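Local coordinates for protein plasma serine protease inhibitor (Homo sapiens, PDB 3DY0) that inactivates serine proteases irreversibly in blood plasma and other body fluids, with heparin's help, after the target protease cleaves its exposed reactive centre loop, at residues M38-L43 against S309-K314; M42-A47 against Q54-L59; G94-T99 against N137-K142; D150-L155 against V160-N165. One frame throughout, in Å; residues are numbered along the deposited sequence.

Contact 1 of 4, residues M38-L43 against S309-K314; sequences MSLAML and SEMVHK
The helical turn that carries Leu40 and Leu43 lies against the strand residue Met311, the main chains held apart by the full length of the methionine side chain. Met311 leaves its strand toward the helix with CG anti to the backbone N (chi1 -173°), stays extended through chi2 and then bends at the sulfur (chi3 -74°). The bend delivers the terminal methyl against two leucines that lie three residues apart on the same helical face: CE of Met311 rests 3.8 Å from CD2 of Leu40 and 4.1 Å from CD2 of Leu43. Leu40 meets the methionine at about a right angle. One flexible thioether thus reaches two branched side chains of a buried helix, an instructive case of sheet-on-helix packing carried by a single residue. In serpin terms the helix 33-45 is helix B, running beneath the central sheet A, and strand 307-319 belongs to that sheet. Met311 also touches Thr332 of the neighbouring strand 323-335, the cleaved reactive centre loop inserted into sheet A, on which Leu43 meets Phe334; Met38 and Ala41 turn instead to Phe75 of helix 65-81 and Tyr117 of helix 107-117.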
loop_
_atom_site.group_PDB
_atom_site.type_symbol
_atom_site.label_atom_id
_atom_site.label_comp_id
_atom_site.label_asym_id
_atom_site.label_seq_id
_atom_site.Cartn_x
_atom_site.Cartn_y
_atom_site.Cartn_z
ATOM N N MET A 38 -8.345 2.048 2.354
ATOM C CA MET A 38 -9.212 3.184 2.054
ATOM C C MET A 38 -10.176 2.774 0.941
ATOM O O MET A 38 -11.363 3.086 0.994
ATOM C CB MET A 38 -8.391 4.414 1.640
ATOM C CG MET A 38 -9.247 5.624 1.274
ATOM S SD MET A 38 -8.346 7.188 1.271
ATOM C CE MET A 38 -8.223 7.496 3.038
ATOM N N SER A 39 -9.674 2.038 -0.049
ATOM C CA SER A 39 -10.528 1.587 -1.148
ATOM C C SER A 39 -11.627 0.658 -0.649
ATOM O O SER A 39 -12.775 0.759 -1.075
ATOM C CB SER A 39 -9.695 0.867 -2.214
ATOM O OG SER A 39 -8.787 1.760 -2.838
ATOM N N LEU A 40 -11.273 -0.250 0.255
ATOM C CA LEU A 40 -12.246 -1.182 0.810
ATOM C C LEU A 40 -13.263 -0.442 1.683
ATOM O O LEU A 40 -14.450 -0.780 1.694
ATOM C CB LEU A 40 -11.531 -2.267 1.619
ATOM C CG LEU A 40 -10.869 -3.357 0.772
ATOM C CD1 LEU A 40 -10.016 -4.248 1.662
ATOM C CD2 LEU A 40 -11.944 -4.184 0.068
ATOM N N ALA A 41 -12.799 0.564 2.421
ATOM C CA ALA A 41 -13.694 1.347 3.264
ATOM C C ALA A 41 -14.714 2.085 2.390
ATOM O O ALA A 41 -15.901 2.133 2.710
ATOM C CB ALA A 41 -12.894 2.342 4.094
ATOM N N MET A 42 -14.253 2.670 1.288
ATOM C CA MET A 42 -15.161 3.370 0.385
ATOM C C MET A 42 -16.143 2.376 -0.225
ATOM O O MET A 42 -17.335 2.660 -0.361
ATOM C CB MET A 42 -14.375 4.076 -0.725
ATOM C CG MET A 42 -13.552 5.253 -0.220
ATOM S SD MET A 42 -12.799 6.225 -1.540
ATOM C CE MET A 42 -11.699 4.984 -2.284
ATOM N N LEU A 43 -15.636 1.206 -0.589
ATOM C CA LEU A 43 -16.475 0.173 -1.180
ATOM C C LEU A 43 -17.588 -0.229 -0.209
ATOM O O LEU A 43 -18.722 -0.468 -0.625
ATOM C CB LEU A 43 -15.624 -1.049 -1.549
ATOM C CG LEU A 43 -16.328 -2.243 -2.199
ATOM C CD1 LEU A 43 -17.044 -1.800 -3.474
ATOM C CD2 LEU A 43 -15.300 -3.321 -2.517
ATOM N N SER A 309 -15.678 -6.471 -10.730
ATOM C CA SER A 309 -15.003 -7.428 -11.602
ATOM C C SER A 309 -13.569 -7.628 -11.144
ATOM O O SER A 309 -13.051 -8.745 -11.155
ATOM C CB SER A 309 -15.027 -6.939 -13.054
ATOM O OG SER A 309 -14.534 -5.617 -13.170
ATOM N N GLU A 310 -12.923 -6.541 -10.744
ATOM C CA GLU A 310 -11.555 -6.644 -10.267
ATOM C C GLU A 310 -11.131 -5.417 -9.472
ATOM O O GLU A 310 -11.766 -4.364 -9.536
ATOM C CB GLU A 310 -10.600 -6.880 -11.446
ATOM C CG GLU A 310 -10.503 -5.750 -12.459
ATOM C CD GLU A 310 -9.804 -6.185 -13.741
ATOM O OE1 GLU A 310 -10.446 -6.861 -14.574
ATOM O OE2 GLU A 310 -8.610 -5.864 -13.913
ATOM N N MET A 311 -10.074 -5.585 -8.688
ATOM C CA MET A 311 -9.524 -4.495 -7.897
ATOM C C MET A 311 -8.031 -4.567 -8.152
ATOM O O MET A 311 -7.325 -5.375 -7.546
ATOM C CB MET A 311 -9.806 -4.693 -6.409
ATOM C CG MET A 311 -9.388 -3.494 -5.568
ATOM S SD MET A 311 -9.627 -3.713 -3.799
ATOM C CE MET A 311 -11.398 -3.549 -3.685
ATOM N N VAL A 312 -7.556 -3.720 -9.057
ATOM C CA VAL A 312 -6.143 -3.699 -9.413
ATOM C C VAL A 312 -5.341 -2.745 -8.536
ATOM O O VAL A 312 -5.799 -1.650 -8.210
ATOM C CB VAL A 312 -5.957 -3.307 -10.898
ATOM C CG1 VAL A 312 -6.661 -4.322 -11.791
ATOM C CG2 VAL A 312 -6.510 -1.916 -11.147
ATOM N N HIS A 313 -4.142 -3.173 -8.153
ATOM C CA HIS A 313 -3.264 -2.360 -7.317
ATOM C C HIS A 313 -1.879 -2.333 -7.951
ATOM O O HIS A 313 -1.382 -3.361 -8.413
ATOM C CB HIS A 313 -3.150 -2.950 -5.902
ATOM C CG HIS A 313 -2.384 -2.085 -4.943
ATOM N ND1 HIS A 313 -2.897 -0.916 -4.425
ATOM C CD2 HIS A 313 -1.138 -2.210 -4.426
ATOM C CE1 HIS A 313 -2.001 -0.357 -3.627
ATOM N NE2 HIS A 313 -0.925 -1.122 -3.611
ATOM N N LYS A 314 -1.269 -1.155 -7.984
ATOM C CA LYS A 314 0.079 -1.002 -8.516
ATOM C C LYS A 314 0.794 -0.092 -7.539
ATOM O O LYS A 314 0.263 0.951 -7.156
ATOM C CB LYS A 314 0.054 -0.352 -9.901
ATOM C CG LYS A 314 1.436 -0.107 -10.500
ATOM C CD LYS A 314 2.178 -1.409 -10.744
ATOM C CE LYS A 314 3.536 -1.155 -11.388
ATOM N NZ LYS A 314 3.399 -0.450 -12.695
#

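Contact 2 of 4, residues M42-A47 against Q54-L59; sequences MLSLGA and QILEGL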
loop_
_atom_site.group_PDB
_atom_site.type_symbol
_atom_site.label_atom_id
_atom_site.label_comp_id
_atom_site.label_asym_id
_atom_site.label_seq_id
_atom_site.Cartn_x
_atom_site.Cartn_y
_atom_site.Cartn_z
ATOM N N MET A 42 -14.253 2.670 1.288
ATOM C CA MET A 42 -15.161 3.370 0.385
ATOM C C MET A 42 -16.143 2.376 -0.225
ATOM O O MET A 42 -17.335 2.660 -0.361
ATOM C CB MET A 42 -14.375 4.076 -0.725
ATOM C CG MET A 42 -13.552 5.253 -0.220
ATOM S SD MET A 42 -12.799 6.225 -1.540
ATOM C CE MET A 42 -11.699 4.984 -2.284
ATOM N N LEU A 43 -15.636 1.206 -0.589
ATOM C CA LEU A 43 -16.475 0.173 -1.180
ATOM C C LEU A 43 -17.588 -0.229 -0.209
ATOM O O LEU A 43 -18.722 -0.468 -0.625
ATOM C CB LEU A 43 -15.624 -1.049 -1.549
ATOM C CG LEU A 43 -16.328 -2.243 -2.199
ATOM C CD1 LEU A 43 -17.044 -1.800 -3.474
ATOM C CD2 LEU A 43 -15.300 -3.321 -2.517
ATOM N N SER A 44 -17.274 -0.282 1.085
ATOM C CA SER A 44 -18.273 -0.664 2.081
ATOM C C SER A 44 -19.423 0.338 2.175
ATOM O O SER A 44 -20.518 -0.014 2.613
ATOM C CB SER A 44 -17.632 -0.847 3.467
ATOM O OG SER A 44 -17.375 0.390 4.115
ATOM N N LEU A 45 -19.187 1.577 1.752
ATOM C CA LEU A 45 -20.230 2.598 1.815
ATOM C C LEU A 45 -21.471 2.196 1.032
ATOM O O LEU A 45 -22.594 2.538 1.414
ATOM C CB LEU A 45 -19.713 3.932 1.277
ATOM C CG LEU A 45 -18.712 4.691 2.151
ATOM C CD1 LEU A 45 -18.212 5.914 1.386
ATOM C CD2 LEU A 45 -19.373 5.106 3.468
ATOM N N GLY A 46 -21.268 1.472 -0.062
ATOM C CA GLY A 46 -22.395 1.057 -0.876
ATOM C C GLY A 46 -22.659 -0.433 -0.846
ATOM O O GLY A 46 -23.349 -0.960 -1.719
ATOM N N ALA A 47 -22.109 -1.116 0.153
ATOM C CA ALA A 47 -22.303 -2.554 0.281
ATOM C C ALA A 47 -23.373 -2.853 1.322
ATOM O O ALA A 47 -23.646 -2.034 2.200
ATOM C CB ALA A 47 -20.995 -3.225 0.677
ATOM N N GLN A 54 -18.317 -8.929 5.273
ATOM C CA GLN A 54 -17.004 -9.468 4.936
ATOM C C GLN A 54 -15.965 -8.372 4.803
ATOM O O GLN A 54 -14.828 -8.534 5.242
ATOM C CB GLN A 54 -17.059 -10.259 3.633
ATOM C CG GLN A 54 -17.994 -11.451 3.662
ATOM C CD GLN A 54 -17.957 -12.226 2.365
ATOM O OE1 GLN A 54 -17.618 -11.678 1.319
ATOM N NE2 GLN A 54 -18.314 -13.507 2.422
ATOM N N ILE A 55 -16.347 -7.256 4.191
ATOM C CA ILE A 55 -15.399 -6.160 4.017
ATOM C C ILE A 55 -14.975 -5.562 5.356
ATOM O O ILE A 55 -13.786 -5.352 5.597
ATOM C CB ILE A 55 -15.977 -5.048 3.119
ATOM C CG1 ILE A 55 -16.208 -5.589 1.706
ATOM C CG2 ILE A 55 -15.010 -3.864 3.066
ATOM C CD1 ILE A 55 -16.970 -4.642 0.802
ATOM N N LEU A 56 -15.937 -5.295 6.235
ATOM C CA LEU A 56 -15.593 -4.719 7.531
ATOM C C LEU A 56 -14.774 -5.687 8.381
ATOM O O LEU A 56 -13.813 -5.285 9.039
ATOM C CB LEU A 56 -16.859 -4.294 8.282
ATOM C CG LEU A 56 -17.707 -3.218 7.596
ATOM C CD1 LEU A 56 -18.865 -2.835 8.507
ATOM C CD2 LEU A 56 -16.853 -1.996 7.293
ATOM N N GLU A 57 -15.144 -6.966 8.369
ATOM C CA GLU A 57 -14.403 -7.950 9.145
ATOM C C GLU A 57 -13.004 -8.126 8.563
ATOM O O GLU A 57 -12.039 -8.315 9.302
ATOM C CB GLU A 57 -15.141 -9.291 9.163
ATOM C CG GLU A 57 -16.470 -9.247 9.902
ATOM C CD GLU A 57 -17.068 -10.626 10.121
ATOM O OE1 GLU A 57 -18.207 -10.704 10.626
ATOM O OE2 GLU A 57 -16.398 -11.630 9.795
ATOM N N GLY A 58 -12.898 -8.046 7.240
ATOM C CA GLY A 58 -11.607 -8.187 6.588
ATOM C C GLY A 58 -10.657 -7.061 6.953
ATOM O O GLY A 58 -9.436 -7.242 6.988
ATOM N N LEU A 59 -11.222 -5.889 7.224
ATOM C CA LEU A 59 -10.438 -4.720 7.602
ATOM C C LEU A 59 -10.034 -4.791 9.071
ATOM O O LEU A 59 -9.267 -3.955 9.556
ATOM C CB LEU A 59 -11.244 -3.443 7.341
ATOM C CG LEU A 59 -11.393 -3.052 5.867
ATOM C CD1 LEU A 59 -12.357 -1.883 5.726
ATOM C CD2 LEU A 59 -10.022 -2.692 5.301
#
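Two consecutive helices of the serpin fold, 33-45 and 49-58, meet here around Leu43, Ser44 and Ile55, near the end of the first. The backbones come close at this point, with the CA atoms of Ser44 and Ile55 6.5 Å apart, consistent with the small Ser44 facing Ile55. Ile55 does most of the work, and its two branches are used differently. The longer one, with CG1 anti to the carbonyl carbon (chi1 -64°), carries CD1 across the end of Leu43 at about a right angle; CD1 of Ile55 lies 3.9 Å from CG of Leu43, and its distance to CD2 of Leu43 is the same. CB of Ala47 touches the same methyl, CD1 of Ile55, more loosely, at 4.3 Å. The shorter branch, CG2 of Ile55, presses on CB of Ser44 at 4.0 Å.

Leu56 adds the other flank: its CD2 comes within 4.0 Å of OG of Ser44. That hydroxyl sits between the backbone N and the carbonyl carbon (chi1 78°), folded back on its own helix, where it hydrogen-bonds the carbonyl O of Ala41. The polar atom is thereby satisfied locally, and the serine can offer its methylene to an apolar interface. One residue before Ile55, Gln54 OE1 accepts bonds from the backbone N atoms of Ser288 and Asn289, tying the second helix to a loop. The whole is the junction of helices B and C in the serpin fold, the end of helix B packed against the later turns of helix C, with Ala47 of the connection joining in.

Contact 3 of 4, residues G94-T99 against N137-K142; sequences GNALFT and NDYVAK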
loop_
_atom_site.group_PDB
_atom_site.type_symbol
_atom_site.label_atom_id
_atom_site.label_comp_id
_atom_site.label_asym_id
_atom_site.label_seq_id
_atom_site.Cartn_x
_atom_site.Cartn_y
_atom_site.Cartn_z
ATOM N N GLY A 94 -5.664 10.602 -2.310
ATOM C CA GLY A 94 -6.936 11.051 -2.850
ATOM C C GLY A 94 -7.804 9.971 -3.461
ATOM O O GLY A 94 -7.355 8.847 -3.696
ATOM N N ASN A 95 -9.053 10.337 -3.738
ATOM C CA ASN A 95 -10.036 9.415 -4.293
ATOM C C ASN A 95 -10.843 10.039 -5.422
ATOM O O ASN A 95 -11.059 11.251 -5.447
ATOM C CB ASN A 95 -10.975 8.983 -3.174
ATOM C CG ASN A 95 -10.225 8.413 -1.999
ATOM O OD1 ASN A 95 -9.563 7.389 -2.129
ATOM N ND2 ASN A 95 -10.304 9.081 -0.849
ATOM N N ALA A 96 -11.296 9.199 -6.345
ATOM C CA ALA A 96 -12.081 9.675 -7.476
ATOM C C ALA A 96 -12.999 8.586 -8.000
ATOM O O ALA A 96 -12.687 7.397 -7.924
ATOM C CB ALA A 96 -11.153 10.146 -8.593
ATOM N N LEU A 97 -14.145 9.005 -8.520
ATOM C CA LEU A 97 -15.104 8.081 -9.105
ATOM C C LEU A 97 -15.256 8.430 -10.580
ATOM O O LEU A 97 -15.517 9.580 -10.926
ATOM C CB LEU A 97 -16.472 8.203 -8.423
ATOM C CG LEU A 97 -16.710 7.495 -7.089
ATOM C CD1 LEU A 97 -18.025 7.976 -6.491
ATOM C CD2 LEU A 97 -16.749 5.984 -7.306
ATOM N N PHE A 98 -15.054 7.443 -11.443
ATOM C CA PHE A 98 -15.231 7.634 -12.879
ATOM C C PHE A 98 -16.488 6.835 -13.184
ATOM O O PHE A 98 -16.497 5.609 -13.075
ATOM C CB PHE A 98 -14.026 7.097 -13.647
ATOM C CG PHE A 98 -12.781 7.908 -13.445
ATOM C CD1 PHE A 98 -11.919 7.636 -12.385
ATOM C CD2 PHE A 98 -12.492 8.977 -14.285
ATOM C CE1 PHE A 98 -10.788 8.418 -12.168
ATOM C CE2 PHE A 98 -11.366 9.768 -14.078
ATOM C CZ PHE A 98 -10.511 9.487 -13.014
ATOM N N THR A 99 -17.556 7.531 -13.561
ATOM C CA THR A 99 -18.823 6.869 -13.845
ATOM C C THR A 99 -19.372 7.148 -15.236
ATOM O O THR A 99 -19.289 8.267 -15.740
ATOM C CB THR A 99 -19.897 7.281 -12.824
ATOM O OG1 THR A 99 -20.108 8.698 -12.898
ATOM C CG2 THR A 99 -19.456 6.911 -11.416
ATOM N N ASN A 137 -5.970 6.503 -16.641
ATOM C CA ASN A 137 -4.532 6.314 -16.470
ATOM C C ASN A 137 -3.796 7.649 -16.429
ATOM O O ASN A 137 -2.823 7.796 -15.691
ATOM C CB ASN A 137 -3.950 5.431 -17.578
ATOM C CG ASN A 137 -4.323 3.969 -17.415
ATOM O OD1 ASN A 137 -4.683 3.531 -16.325
ATOM N ND2 ASN A 137 -4.217 3.201 -18.496
ATOM N N ASP A 138 -4.247 8.620 -17.223
ATOM C CA ASP A 138 -3.610 9.932 -17.216
ATOM C C ASP A 138 -3.836 10.608 -15.868
ATOM O O ASP A 138 -2.953 11.299 -15.356
ATOM C CB ASP A 138 -4.172 10.834 -18.322
ATOM C CG ASP A 138 -3.630 10.488 -19.698
ATOM O OD1 ASP A 138 -2.619 9.760 -19.784
ATOM O OD2 ASP A 138 -4.213 10.961 -20.699
ATOM N N TYR A 139 -5.029 10.417 -15.305
ATOM C CA TYR A 139 -5.366 11.002 -14.010
ATOM C C TYR A 139 -4.471 10.408 -12.933
ATOM O O TYR A 139 -3.896 11.137 -12.129
ATOM C CB TYR A 139 -6.831 10.723 -13.653
ATOM C CG TYR A 139 -7.213 11.122 -12.240
ATOM C CD1 TYR A 139 -7.482 12.450 -11.914
ATOM C CD2 TYR A 139 -7.305 10.166 -11.230
ATOM C CE1 TYR A 139 -7.834 12.818 -10.610
ATOM C CE2 TYR A 139 -7.659 10.522 -9.927
ATOM C CZ TYR A 139 -7.921 11.844 -9.626
ATOM O OH TYR A 139 -8.278 12.189 -8.339
ATOM N N VAL A 140 -4.365 9.083 -12.915
ATOM C CA VAL A 140 -3.532 8.407 -11.925
ATOM C C VAL A 140 -2.068 8.804 -12.066
ATOM O O VAL A 140 -1.376 9.017 -11.069
ATOM C CB VAL A 140 -3.672 6.878 -12.038
ATOM C CG1 VAL A 140 -2.648 6.183 -11.143
ATOM C CG2 VAL A 140 -5.088 6.468 -11.632
ATOM N N ALA A 141 -1.596 8.906 -13.305
ATOM C CA ALA A 141 -0.213 9.292 -13.546
ATOM C C ALA A 141 0.035 10.710 -13.035
ATOM O O ALA A 141 1.075 10.992 -12.443
ATOM C CB ALA A 141 0.103 9.205 -15.031
ATOM N N LYS A 142 -0.922 11.604 -13.266
ATOM C CA LYS A 142 -0.777 12.980 -12.819
ATOM C C LYS A 142 -0.718 13.062 -11.296
ATOM O O LYS A 142 0.153 13.733 -10.734
ATOM C CB LYS A 142 -1.948 13.831 -13.325
ATOM C CG LYS A 142 -1.890 15.282 -12.879
ATOM C CD LYS A 142 -3.164 16.026 -13.260
ATOM C CE LYS A 142 -3.140 17.462 -12.761
ATOM N NZ LYS A 142 -4.438 18.158 -12.998
#
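Tyr139 reaches from its helix to meet Phe98 and Ala96 of the strand. The pair with Phe98 is T-shaped: the edge of the phenylalanine is directed at the face of the tyrosine, with centroids 5.5 Å apart and planes at 73°. The leading atom is CZ of Phe98, which lies 3.7 Å from CD2 of Tyr139 and almost as near to CG, so that contact falls at the root of the tyrosine ring. Ala96 takes the far end. Its CB is 3.5 Å from OH of Tyr139 and 3.8 Å from CE2 of the same ring; the methyl meets the phenol end obliquely, while the phenylalanine meets the base.

Several things position this first shell. Tyr139 starts with CG anti to the backbone N (chi1 172°), which throws the ring off the helix toward the strand, and its hydroxyl is hydrogen-bonded to OD1 of Asp120. Phe98 is flanked in turn by the ring of Phe122. On the other side of the strand Asn95, whose side chain starts away from the helix, is bonded through OD1 to ND2 of Asn165 and through ND2 to the backbone O of Tyr117.

The segments run nearly antiparallel, at 171°, with axes 11.1 Å apart. Helix 129-143 is helix F of the serpin fold, packed over one face of sheet A and running along its strands here; strand 90-99 is paired in that sheet with 120-123 and 159-172. Tyr166 and Val164 of strand 159-172 also meet the helix, touching Tyr139 and Val140 respectively.

Contact 4 of 4, residues D150-L155 against V160-N165; sequences DLLKNL and VVIMVN
Leu152 and Leu155 both aim their ends at Ile162, and each meets it tip to tip. All three use the same kind of atom: CD1 of Ile162 stands 3.8 Å from CD1 of Leu152 and 3.9 Å from CD1 of Leu155. The isoleucine methyl therefore rests against both leucine methyls, which lie to one side of it. The isoleucine points its longer branch straight at the loop, CG1 being anti to the carbonyl carbon (chi1 -66°).

The backbone of this irregular segment is bent at two points: Asp150 and Asn154 both adopt left-handed helical backbone angles, turning the chain on either side of Leu152. Lys153 folds back so that NZ donates a 2.8 Å hydrogen bond to the carbonyl O of Asp150, meeting it at a C=O...N angle of 142° and tilted a little out of the carbonyl plane; it clasps the outer side of the loop.

The segment 150-155 belongs to the connection between helix 129-143 and strand 159-172. Leu152 and Ile162 both touch Ile136 of that helix, Leu155 touches Met133, and OD1 of Asn137 accepts a bond from the backbone N of Leu152. Beside them runs strand 323-335, whose Ile333 meets Leu152 and whose Phe334 faces Val160 and Val161 in a classic beta bulge.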
loop_
_atom_site.group_PDB
_atom_site.type_symbol
_atom_site.label_atom_id
_atom_site.label_comp_id
_atom_site.label_asym_id
_atom_site.label_seq_id
_atom_site.Cartn_x
_atom_site.Cartn_y
_atom_site.Cartn_z
ATOM N N ASP A 150 -0.098 3.549 -16.596
ATOM C CA ASP A 150 -0.908 2.453 -17.119
ATOM C C ASP A 150 -1.519 1.551 -16.045
ATOM O O ASP A 150 -1.426 0.327 -16.129
ATOM C CB ASP A 150 -0.068 1.609 -18.082
ATOM C CG ASP A 150 0.328 2.373 -19.335
ATOM O OD1 ASP A 150 1.182 1.870 -20.092
ATOM O OD2 ASP A 150 -0.218 3.473 -19.567
ATOM N N LEU A 151 -2.154 2.148 -15.041
ATOM C CA LEU A 151 -2.780 1.357 -13.990
ATOM C C LEU A 151 -3.730 0.343 -14.622
ATOM O O LEU A 151 -3.735 -0.835 -14.265
ATOM C CB LEU A 151 -3.578 2.253 -13.038
ATOM C CG LEU A 151 -4.382 1.495 -11.976
ATOM C CD1 LEU A 151 -3.431 0.804 -10.997
ATOM C CD2 LEU A 151 -5.292 2.461 -11.237
ATOM N N LEU A 152 -4.530 0.819 -15.571
ATOM C CA LEU A 152 -5.504 -0.016 -16.260
ATOM C C LEU A 152 -4.983 -0.533 -17.599
ATOM O O LEU A 152 -4.447 0.227 -18.403
ATOM C CB LEU A 152 -6.791 0.780 -16.505
ATOM C CG LEU A 152 -7.477 1.388 -15.278
ATOM C CD1 LEU A 152 -8.632 2.273 -15.722
ATOM C CD2 LEU A 152 -7.967 0.282 -14.361
ATOM N N LYS A 153 -5.144 -1.831 -17.827
ATOM C CA LYS A 153 -4.721 -2.456 -19.075
ATOM C C LYS A 153 -5.824 -3.357 -19.617
ATOM O O LYS A 153 -6.449 -4.101 -18.868
ATOM C CB LYS A 153 -3.444 -3.280 -18.864
ATOM C CG LYS A 153 -2.198 -2.444 -18.633
ATOM C CD LYS A 153 -0.962 -3.322 -18.503
ATOM C CE LYS A 153 0.296 -2.485 -18.330
ATOM N NZ LYS A 153 0.258 -1.681 -17.077
ATOM N N ASN A 154 -6.052 -3.275 -20.926
ATOM C CA ASN A 154 -7.064 -4.075 -21.609
ATOM C C ASN A 154 -8.393 -4.069 -20.849
ATOM O O ASN A 154 -8.962 -5.121 -20.557
ATOM C CB ASN A 154 -6.556 -5.510 -21.783
ATOM C CG ASN A 154 -7.340 -6.285 -22.823
ATOM O OD1 ASN A 154 -7.522 -5.823 -23.952
ATOM N ND2 ASN A 154 -7.799 -7.474 -22.455
ATOM N N LEU A 155 -8.883 -2.870 -20.549
ATOM C CA LEU A 155 -10.130 -2.680 -19.814
ATOM C C LEU A 155 -11.312 -3.481 -20.355
ATOM O O LEU A 155 -11.595 -3.464 -21.551
ATOM C CB LEU A 155 -10.486 -1.191 -19.784
ATOM C CG LEU A 155 -11.689 -0.769 -18.934
ATOM C CD1 LEU A 155 -11.498 -1.228 -17.496
ATOM C CD2 LEU A 155 -11.843 0.741 -18.997
ATOM N N VAL A 160 -18.678 0.021 -15.835
ATOM C CA VAL A 160 -19.641 1.105 -15.702
ATOM C C VAL A 160 -19.158 2.151 -14.702
ATOM O O VAL A 160 -19.528 3.322 -14.785
ATOM C CB VAL A 160 -21.018 0.571 -15.255
ATOM C CG1 VAL A 160 -21.557 -0.392 -16.299
ATOM C CG2 VAL A 160 -20.905 -0.120 -13.906
ATOM N N VAL A 161 -18.327 1.718 -13.760
ATOM C CA VAL A 161 -17.782 2.607 -12.745
ATOM C C VAL A 161 -16.408 2.112 -12.323
ATOM O O VAL A 161 -16.187 0.911 -12.206
ATOM C CB VAL A 161 -18.649 2.632 -11.455
ATOM C CG1 VAL A 161 -18.031 3.583 -10.431
ATOM C CG2 VAL A 161 -20.082 3.045 -11.779
ATOM N N ILE A 162 -15.486 3.041 -12.117
ATOM C CA ILE A 162 -14.163 2.683 -11.622
ATOM C C ILE A 162 -13.850 3.665 -10.510
ATOM O O ILE A 162 -13.863 4.883 -10.710
ATOM C CB ILE A 162 -13.063 2.759 -12.709
ATOM C CG1 ILE A 162 -13.329 1.695 -13.781
ATOM C CG2 ILE A 162 -11.687 2.520 -12.066
ATOM C CD1 ILE A 162 -12.235 1.577 -14.837
ATOM N N MET A 163 -13.600 3.122 -9.323
ATOM C CA MET A 163 -13.281 3.930 -8.154
ATOM C C MET A 163 -11.777 3.888 -7.990
ATOM O O MET A 163 -11.183 2.810 -7.960
ATOM C CB MET A 163 -13.972 3.351 -6.921
ATOM C CG MET A 163 -13.680 4.102 -5.639
ATOM S SD MET A 163 -14.725 3.490 -4.309
ATOM C CE MET A 163 -14.071 1.829 -4.118
ATOM N N VAL A 164 -11.169 5.061 -7.889
ATOM C CA VAL A 164 -9.722 5.155 -7.774
ATOM C C VAL A 164 -9.215 5.801 -6.499
ATOM O O VAL A 164 -9.776 6.784 -6.017
ATOM C CB VAL A 164 -9.140 5.971 -8.958
ATOM C CG1 VAL A 164 -7.634 6.189 -8.773
ATOM C CG2 VAL A 164 -9.435 5.265 -10.272
ATOM N N ASN A 165 -8.165 5.210 -5.943
ATOM C CA ASN A 165 -7.487 5.794 -4.797
ATOM C C ASN A 165 -6.037 5.865 -5.226
ATOM O O ASN A 165 -5.539 4.969 -5.908
ATOM C CB ASN A 165 -7.559 4.947 -3.528
ATOM C CG ASN A 165 -6.582 5.444 -2.462
ATOM O OD1 ASN A 165 -5.420 5.037 -2.430
ATOM N ND2 ASN A 165 -7.040 6.358 -1.615
#

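From the N terminus, helix 33-45 opens contact 1 and, a few residues on, contact 2; the two share Met42 and Leu43. Contact 2 starts from the same stretch and closes early, on the next helix. Contact 3 then spans from strand 90-99 to helix 129-143, and contact 4 closes a short loop as the chain returns to strand 159-172. Only afterwards does strand 307-319 close contact 1, so contacts 3 and 4 lie wholly within its long span, one after the other. Contacts 1, 3 and 4 each involve a strand of sheet A, those of 3 and 4 being neighbours joined by Ala96 and Val164; contact 2 joins two helices and reaches the sheet through helix 33-45, where Met42 packs on Met163.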